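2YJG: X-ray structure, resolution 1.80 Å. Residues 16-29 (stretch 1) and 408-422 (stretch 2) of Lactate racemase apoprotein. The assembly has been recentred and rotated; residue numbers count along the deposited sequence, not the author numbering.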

# COMPACT_ATOMS: atom_id res chain seq x y z
N ASP A 16 -40.69 14.60 19.82
CA ASP A 16 -41.34 14.77 21.12
C ASP A 16 -42.42 13.75 21.27
O ASP A 16 -43.41 13.83 20.57
CB ASP A 16 -41.95 16.14 21.18
CG ASP A 16 -42.28 16.56 22.57
OD1 ASP A 16 -42.32 15.68 23.45
OD2 ASP A 16 -42.52 17.78 22.77
N LEU A 17 -42.24 12.77 22.17
CA LEU A 17 -43.25 11.73 22.38
C LEU A 17 -43.75 11.81 23.83
O LEU A 17 -42.94 11.68 24.75
CB LEU A 17 -42.63 10.33 22.17
CG LEU A 17 -43.56 9.15 22.33
CD1 LEU A 17 -44.83 9.19 21.43
CD2 LEU A 17 -42.66 7.90 22.06
N PRO A 18 -45.05 12.01 24.01
CA PRO A 18 -45.52 12.21 25.37
C PRO A 18 -45.25 11.05 26.31
O PRO A 18 -45.54 9.87 25.98
CB PRO A 18 -47.03 12.41 25.22
CG PRO A 18 -47.33 12.34 23.73
CD PRO A 18 -46.06 12.42 23.02
N ASP A 19 -44.73 11.38 27.51
CA ASP A 19 -44.30 10.35 28.45
C ASP A 19 -45.38 9.30 28.74
O ASP A 19 -45.09 8.12 28.92
CB ASP A 19 -43.87 10.99 29.79
CG ASP A 19 -42.66 11.93 29.68
OD1 ASP A 19 -41.75 11.79 28.81
OD2 ASP A 19 -42.56 12.81 30.56
N GLU A 20 -46.65 9.71 28.76
CA GLU A 20 -47.75 8.80 29.09
C GLU A 20 -47.93 7.66 28.07
O GLU A 20 -48.46 6.59 28.40
CB GLU A 20 -49.09 9.54 29.27
CG GLU A 20 -49.58 10.37 28.08
CD GLU A 20 -51.12 10.33 27.83
OE1 GLU A 20 -51.86 9.51 28.42
OE2 GLU A 20 -51.61 11.11 27.00
N ARG A 21 -47.46 7.91 26.85
CA ARG A 21 -47.41 6.92 25.76
C ARG A 21 -46.23 5.93 25.79
O ARG A 21 -46.22 5.02 24.97
CB ARG A 21 -47.40 7.64 24.39
CG ARG A 21 -48.66 8.51 24.08
CD ARG A 21 -49.96 7.71 24.02
NE ARG A 21 -49.92 6.60 23.09
CZ ARG A 21 -49.99 6.71 21.76
NH1 ARG A 21 -50.11 7.91 21.19
NH2 ARG A 21 -49.92 5.61 21.01
N ILE A 22 -45.27 6.08 26.74
CA ILE A 22 -44.02 5.34 26.72
C ILE A 22 -44.03 4.20 27.70
O ILE A 22 -44.23 4.40 28.91
CB ILE A 22 -42.82 6.25 27.01
CG1 ILE A 22 -42.71 7.33 25.94
CG2 ILE A 22 -41.47 5.43 27.09
CD1 ILE A 22 -41.65 8.38 26.22
N GLN A 23 -43.80 3.00 27.19
CA GLN A 23 -43.61 1.88 28.04
C GLN A 23 -42.27 2.09 28.70
O GLN A 23 -42.16 2.39 29.92
CB GLN A 23 -43.72 0.55 27.26
CG GLN A 23 -43.74 -0.68 28.13
CD GLN A 23 -45.00 -0.84 28.92
OE1 GLN A 23 -46.09 -0.97 28.37
NE2 GLN A 23 -44.86 -0.83 30.27
N GLY A 24 -41.22 1.96 27.90
CA GLY A 24 -39.88 2.12 28.36
C GLY A 24 -39.04 2.69 27.20
O GLY A 24 -39.42 2.57 26.03
N ILE A 25 -37.91 3.28 27.55
CA ILE A 25 -36.94 3.77 26.56
C ILE A 25 -35.75 2.89 26.78
O ILE A 25 -35.09 2.95 27.83
CB ILE A 25 -36.58 5.26 26.71
CG1 ILE A 25 -37.80 6.17 26.52
CG2 ILE A 25 -35.47 5.64 25.73
CD1 ILE A 25 -37.47 7.75 26.66
N LEU A 26 -35.49 1.99 25.85
CA LEU A 26 -34.52 0.91 26.13
C LEU A 26 -33.21 1.23 25.43
O LEU A 26 -33.15 1.23 24.21
CB LEU A 26 -35.05 -0.39 25.60
CG LEU A 26 -36.47 -0.72 26.03
CD1 LEU A 26 -36.90 -2.03 25.40
CD2 LEU A 26 -36.48 -0.82 27.62
N ARG A 27 -32.17 1.48 26.24
CA ARG A 27 -30.87 1.85 25.74
C ARG A 27 -29.84 0.98 26.36
O ARG A 27 -29.90 0.64 27.54
CB ARG A 27 -30.48 3.29 26.12
CG ARG A 27 -31.39 4.39 25.60
CD ARG A 27 -30.84 5.75 26.11
NE ARG A 27 -31.81 6.84 26.02
CZ ARG A 27 -31.92 7.67 24.99
NH1 ARG A 27 -31.11 7.56 23.93
NH2 ARG A 27 -32.84 8.65 25.02
N SER A 28 -28.89 0.65 25.53
CA SER A 28 -27.66 0.06 25.92
C SER A 28 -26.94 0.97 26.93
O SER A 28 -27.07 2.21 26.89
CB SER A 28 -26.82 -0.08 24.66
OG SER A 28 -25.46 -0.25 24.94
N LYS A 29 -26.15 0.34 27.80
CA LYS A 29 -25.30 1.07 28.74
C LYS A 29 -24.34 1.95 27.96
O LYS A 29 -23.76 1.53 26.95
CB LYS A 29 -24.53 0.09 29.66
CG LYS A 29 -24.75 0.28 31.18
CD LYS A 29 -24.43 -1.00 32.00
CE LYS A 29 -22.91 -1.39 32.01
NZ LYS A 29 -22.08 -0.64 33.04
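Stretch 2 (408-422) NDSKINVIPDGVSVI

The pairing between two stretches whose touching residues are at least 387 apart in sequence is a parallel ladder interrupted by a corner at Gln23, where stretch 1 turns while stretch 2, a strand from Ile412 on, runs past it. Before the corner, Ile412 N donates a weak hydrogen bond to Arg21 O (2.7 Å); at the corner itself, Gln23 N donates to Ile412 O (2.8 Å). Beyond it, Val414 N reaches Gly24 O at 2.9 Å in an almost linear bond, and Leu26 N reaches Val414 O at 2.7 Å. Ile22 thus pairs with Ile412 (CA-CA 4.8 Å) and Ile25 with Val414 (CA-CA 4.6 Å), all four side chains lying on one face of the sheet. Leu17 packs against the stretch 2 pair, its CD1 3.7 Å from Ile412 CD1 and its CD2 3.7 Å from Val414 CG2.

Ahead of the strand, Lys411 lies beside Arg21, whose side chain leaves sideways and curls (chi1 to chi3 all m) to bring its end to stretch 2, where NH2 donates to Ser410 O (3.1 Å); Ile412 CD1 covers one guanidinium face and Asp409 CA the opposite one.

Further along, Pro416 receives Ile25 CG2 at 4.0 Å from its CG. Water 1 then links Leu26 O (2.9 Å) to Asp417 N (3.0 Å). Stretch 2 adopts helical backbone angles at 418-420, and Val421 CG1 returns to within 4.0 Å of Ser28 CB.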

# COMPACT_ATOMS: atom_id res chain seq x y z
N ASN A 408 -54.86 4.56 19.38
CA ASN A 408 -54.21 5.87 19.62
C ASN A 408 -53.76 6.08 21.08
O ASN A 408 -53.32 7.19 21.43
CB ASN A 408 -55.08 7.05 19.14
CG ASN A 408 -56.28 7.33 20.04
OD1 ASN A 408 -56.56 6.58 20.99
ND2 ASN A 408 -57.01 8.41 19.73
N ASP A 409 -53.85 5.02 21.89
CA ASP A 409 -53.47 5.04 23.29
C ASP A 409 -52.38 4.00 23.66
O ASP A 409 -51.99 3.91 24.83
CB ASP A 409 -54.70 4.79 24.17
CG ASP A 409 -55.60 3.69 23.62
OD1 ASP A 409 -55.10 2.57 23.31
OD2 ASP A 409 -56.83 3.96 23.48
N SER A 410 -51.90 3.25 22.68
CA SER A 410 -51.05 2.09 22.96
C SER A 410 -49.73 2.51 23.58
O SER A 410 -49.10 3.38 23.03
CB SER A 410 -50.78 1.31 21.67
OG SER A 410 -51.97 0.76 21.11
N LYS A 411 -49.29 1.92 24.70
CA LYS A 411 -47.92 2.27 25.17
C LYS A 411 -46.88 1.77 24.15
O LYS A 411 -47.09 0.79 23.48
CB LYS A 411 -47.61 1.83 26.61
CG LYS A 411 -48.22 2.78 27.69
CD LYS A 411 -47.36 2.98 28.93
CE LYS A 411 -48.04 2.46 30.19
NZ LYS A 411 -47.47 2.83 31.52
N ILE A 412 -45.75 2.47 24.07
CA ILE A 412 -44.81 2.35 22.99
C ILE A 412 -43.48 2.08 23.59
O ILE A 412 -43.04 2.78 24.53
CB ILE A 412 -44.66 3.69 22.21
CG1 ILE A 412 -45.98 4.15 21.62
CG2 ILE A 412 -43.60 3.61 21.08
CD1 ILE A 412 -45.97 5.65 21.23
N ASN A 413 -42.80 1.09 23.05
CA ASN A 413 -41.44 0.86 23.42
C ASN A 413 -40.53 1.70 22.53
O ASN A 413 -40.66 1.63 21.32
CB ASN A 413 -41.07 -0.64 23.27
CG ASN A 413 -41.40 -1.49 24.50
OD1 ASN A 413 -41.61 -2.72 24.39
ND2 ASN A 413 -41.36 -0.89 25.67
N VAL A 414 -39.57 2.44 23.09
CA VAL A 414 -38.60 3.23 22.30
C VAL A 414 -37.23 2.67 22.44
O VAL A 414 -36.69 2.60 23.55
CB VAL A 414 -38.59 4.75 22.71
CG1 VAL A 414 -37.58 5.56 21.82
CG2 VAL A 414 -40.02 5.34 22.59
N ILE A 415 -36.63 2.24 21.33
CA ILE A 415 -35.31 1.66 21.36
C ILE A 415 -34.49 2.56 20.43
O ILE A 415 -34.47 2.31 19.22
CB ILE A 415 -35.29 0.25 20.79
CG1 ILE A 415 -36.43 -0.61 21.41
CG2 ILE A 415 -33.89 -0.37 21.00
CD1 ILE A 415 -36.40 -2.11 21.00
N PRO A 416 -33.84 3.60 20.98
CA PRO A 416 -33.30 4.60 20.05
C PRO A 416 -32.24 4.09 19.06
O PRO A 416 -32.22 4.56 17.93
CB PRO A 416 -32.72 5.70 20.95
CG PRO A 416 -33.22 5.37 22.40
CD PRO A 416 -33.71 3.97 22.41
N ASP A 417 -31.42 3.13 19.47
CA ASP A 417 -30.49 2.47 18.58
C ASP A 417 -30.72 0.94 18.54
O ASP A 417 -30.30 0.18 19.43
CB ASP A 417 -29.08 2.79 18.99
CG ASP A 417 -28.01 2.18 18.03
OD1 ASP A 417 -28.31 1.20 17.30
OD2 ASP A 417 -26.87 2.69 18.04
N GLY A 418 -31.46 0.53 17.51
CA GLY A 418 -31.86 -0.85 17.32
C GLY A 418 -30.74 -1.86 17.05
O GLY A 418 -30.92 -3.05 17.26
N VAL A 419 -29.61 -1.40 16.53
CA VAL A 419 -28.54 -2.34 16.11
C VAL A 419 -27.53 -2.63 17.18
O VAL A 419 -26.80 -3.64 17.11
CB VAL A 419 -27.72 -1.83 14.92
CG1 VAL A 419 -28.53 -1.86 13.75
CG2 VAL A 419 -27.18 -0.44 15.14
N SER A 420 -27.48 -1.76 18.17
CA SER A 420 -26.56 -1.88 19.29
C SER A 420 -27.03 -2.73 20.50
O SER A 420 -26.25 -2.99 21.40
CB SER A 420 -26.27 -0.48 19.82
OG SER A 420 -27.43 0.10 20.45
N VAL A 421 -28.30 -3.12 20.56
CA VAL A 421 -28.83 -3.76 21.72
C VAL A 421 -29.13 -5.25 21.48
O VAL A 421 -29.29 -5.71 20.33
CB VAL A 421 -30.14 -3.04 22.15
CG1 VAL A 421 -29.85 -1.58 22.60
CG2 VAL A 421 -31.18 -3.03 21.05
N ILE A 422 -29.28 -5.96 22.61
CA ILE A 422 -29.80 -7.31 22.67
C ILE A 422 -31.09 -7.17 23.44
O ILE A 422 -31.07 -6.92 24.66
CB ILE A 422 -28.84 -8.28 23.42
CG1 ILE A 422 -27.50 -8.39 22.66
CG2 ILE A 422 -29.40 -9.68 23.61
CD1 ILE A 422 -26.44 -8.88 23.60
O HOH W 1 -31.28 1.66 22.07
O HOH W 2 -24.51 -1.65 23.01